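PDB 2O8R: polyphosphate kinase from Porphyromonas gingivalis, which probably catalyses the reversible transfer of the terminal phosphate of ATP to long-chain polyphosphate, using magnesium as cofactor. Local coordinates for residues 160-164 / 181-187. The protein carries 3 engineered substitutions. Where two conformers were deposited one is given. Residues are numbered along the deposited sequence.
Sequences GRVYL and LLNVPTD
Two antiparallel strands of a beta hairpin meet here at its open end, where regular pairing gives way to a side-chain bridge. Leu164 and Leu182 form the hydrogen-bonded pair: Leu164 N donates to Leu182 O at 2.9 Å and Leu182 N to Leu164 O at 2.8 Å, both nearly straight. Tyr163 and Asn183 follow as the non-hydrogen-bonded pair, CA atoms 5.0 Å apart; the Tyr163 backbone bonds Ile232 of strand 225-235 instead. One step on, the segments diverge, and the bond from Val184 N to Val162 O is weak at 3.4 Å.

Val184 O still faces 160-164, but Val162 N is too far off to reach it. The long Arg161 side chain, chi1 and chi2 both m and chi3 near -95°, takes that place: NH1 donates to Val184 O at 2.7 Å. The same oxygen accepts Thr186 N at 2.6 Å, closing an inverse gamma turn centred on Pro185, whose ring-restricted phi of -72° suits that turn. Arg161 NH2 forms a salt bridge with Asp187 OD2 at 3.3 Å, its hydrogen bond weak, where Asp187 is exposed and a charge is tolerated.

Apolar side chains pack on both faces. Leu164 CB meets Leu182 CD1 at 3.8 Å, while beta-branched Val162 and Val184 touch through CB and CG2 at 3.6 Å; on the other face, Tyr163 CD1 lies 3.9 Å from Leu181 CG, with Asn183 the polar exception beside it. Tyr163 OH bonds to Arg158 N, Asn183 OD1 to Tyr144 N and, weakly, ND2 to Leu142 O.

Within the middle domain's mixed sheet, strand 163-169 lies between 178-183 and 225-235, while helix 209-214 packs through Ile213 against Leu164 and Leu182.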
loop_
_atom_site.group_PDB
_atom_site.type_symbol
_atom_site.label_atom_id
_atom_site.label_comp_id
_atom_site.label_asym_id
_atom_site.label_seq_id
_atom_site.Cartn_x
_atom_site.Cartn_y
_atom_site.Cartn_z
ATOM N N GLY A 160 6.723 -17.958 3.713
ATOM C CA GLY A 160 5.374 -17.427 3.536
ATOM C C GLY A 160 4.784 -17.689 2.170
ATOM O O GLY A 160 3.639 -17.337 1.910
ATOM N N ARG A 161 5.576 -18.297 1.291
ATOM C CA ARG A 161 5.121 -18.648 -0.047
ATOM C C ARG A 161 4.813 -20.146 -0.142
ATOM O O ARG A 161 5.148 -20.926 0.755
ATOM C CB ARG A 161 6.167 -18.241 -1.094
ATOM C CG ARG A 161 6.500 -16.750 -1.118
ATOM C CD ARG A 161 5.383 -15.911 -1.738
ATOM N NE ARG A 161 5.584 -15.641 -3.166
ATOM C CZ ARG A 161 5.043 -16.355 -4.150
ATOM N NH1 ARG A 161 4.274 -17.399 -3.870
ATOM N NH2 ARG A 161 5.269 -16.030 -5.416
ATOM N N VAL A 162 4.162 -20.538 -1.229
ATOM C CA VAL A 162 3.891 -21.928 -1.491
ATOM C C VAL A 162 4.720 -22.306 -2.691
ATOM O O VAL A 162 4.750 -21.576 -3.677
ATOM C CB VAL A 162 2.423 -22.141 -1.825
ATOM C CG1 VAL A 162 2.187 -23.555 -2.310
ATOM C CG2 VAL A 162 1.573 -21.843 -0.624
ATOM N N TYR A 163 5.421 -23.427 -2.593
ATOM C CA TYR A 163 6.140 -23.981 -3.738
ATOM C C TYR A 163 5.670 -25.398 -3.993
ATOM O O TYR A 163 5.134 -26.079 -3.099
ATOM C CB TYR A 163 7.642 -24.023 -3.495
ATOM C CG TYR A 163 8.346 -22.698 -3.400
ATOM C CD1 TYR A 163 9.265 -22.313 -4.368
ATOM C CD2 TYR A 163 8.125 -21.841 -2.327
ATOM C CE1 TYR A 163 9.937 -21.106 -4.272
ATOM C CE2 TYR A 163 8.792 -20.625 -2.224
ATOM C CZ TYR A 163 9.691 -20.262 -3.200
ATOM O OH TYR A 163 10.359 -19.059 -3.098
ATOM N N LEU A 164 5.880 -25.833 -5.227
ATOM C CA LEU A 164 5.582 -27.182 -5.642
ATOM C C LEU A 164 6.898 -27.869 -5.905
ATOM O O LEU A 164 7.706 -27.408 -6.722
ATOM C CB LEU A 164 4.764 -27.150 -6.924
ATOM C CG LEU A 164 3.258 -27.406 -6.936
ATOM C CD1 LEU A 164 2.634 -27.582 -5.561
ATOM C CD2 LEU A 164 2.596 -26.286 -7.706
ATOM N N LEU A 181 11.585 -27.688 -8.672
ATOM C CA LEU A 181 10.914 -26.777 -7.786
ATOM C C LEU A 181 10.247 -25.758 -8.652
ATOM O O LEU A 181 10.903 -25.178 -9.521
ATOM C CB LEU A 181 11.944 -26.079 -6.903
ATOM C CG LEU A 181 11.459 -25.210 -5.747
ATOM C CD1 LEU A 181 10.862 -26.060 -4.647
ATOM C CD2 LEU A 181 12.624 -24.429 -5.206
ATOM N N LEU A 182 8.951 -25.531 -8.448
ATOM C CA LEU A 182 8.372 -24.308 -9.013
ATOM C C LEU A 182 7.510 -23.432 -8.092
ATOM O O LEU A 182 7.060 -23.853 -7.013
ATOM C CB LEU A 182 7.751 -24.518 -10.403
ATOM C CG LEU A 182 6.808 -25.667 -10.681
ATOM C CD1 LEU A 182 5.428 -25.315 -10.201
ATOM C CD2 LEU A 182 6.799 -25.913 -12.161
ATOM N N ASN A 183 7.332 -22.192 -8.540
ATOM C CA ASN A 183 6.703 -21.151 -7.756
ATOM C C ASN A 183 5.220 -21.119 -8.001
ATOM O O ASN A 183 4.762 -21.400 -9.104
ATOM C CB ASN A 183 7.306 -19.791 -8.118
ATOM C CG ASN A 183 7.426 -19.583 -9.616
ATOM O OD1 ASN A 183 7.742 -20.506 -10.367
ATOM N ND2 ASN A 183 7.173 -18.369 -10.060
ATOM N N VAL A 184 4.452 -20.787 -6.973
ATOM C CA VAL A 184 3.053 -20.491 -7.199
ATOM C C VAL A 184 2.897 -18.978 -7.085
ATOM O O VAL A 184 2.934 -18.414 -5.994
ATOM C CB VAL A 184 2.120 -21.348 -6.322
ATOM C CG1 VAL A 184 2.804 -22.657 -6.031
ATOM C CG2 VAL A 184 1.763 -20.666 -5.040
ATOM N N PRO A 185 2.771 -18.309 -8.234
ATOM C CA PRO A 185 2.931 -16.855 -8.326
ATOM C C PRO A 185 1.787 -16.073 -7.699
ATOM O O PRO A 185 1.087 -15.333 -8.391
ATOM C CB PRO A 185 2.977 -16.599 -9.835
ATOM C CG PRO A 185 2.271 -17.755 -10.446
ATOM C CD PRO A 185 2.442 -18.930 -9.529
ATOM N N THR A 186 1.600 -16.224 -6.393
ATOM C CA THR A 186 0.517 -15.517 -5.716
ATOM C C THR A 186 0.883 -14.063 -5.478
ATOM O O THR A 186 0.067 -13.281 -5.014
ATOM C CB THR A 186 0.105 -16.183 -4.414
ATOM O OG1 THR A 186 1.248 -16.309 -3.560
ATOM C CG2 THR A 186 -0.456 -17.536 -4.700
ATOM N N ASP A 187 2.108 -13.709 -5.834
ATOM C CA ASP A 187 2.531 -12.323 -5.858
ATOM C C ASP A 187 1.966 -11.595 -7.076
ATOM O O ASP A 187 2.100 -10.382 -7.198
ATOM C CB ASP A 187 4.059 -12.257 -5.876
ATOM C CG ASP A 187 4.683 -13.111 -6.987
ATOM O OD1 ASP A 187 3.946 -13.648 -7.844
ATOM O OD2 ASP A 187 5.927 -13.249 -7.001
#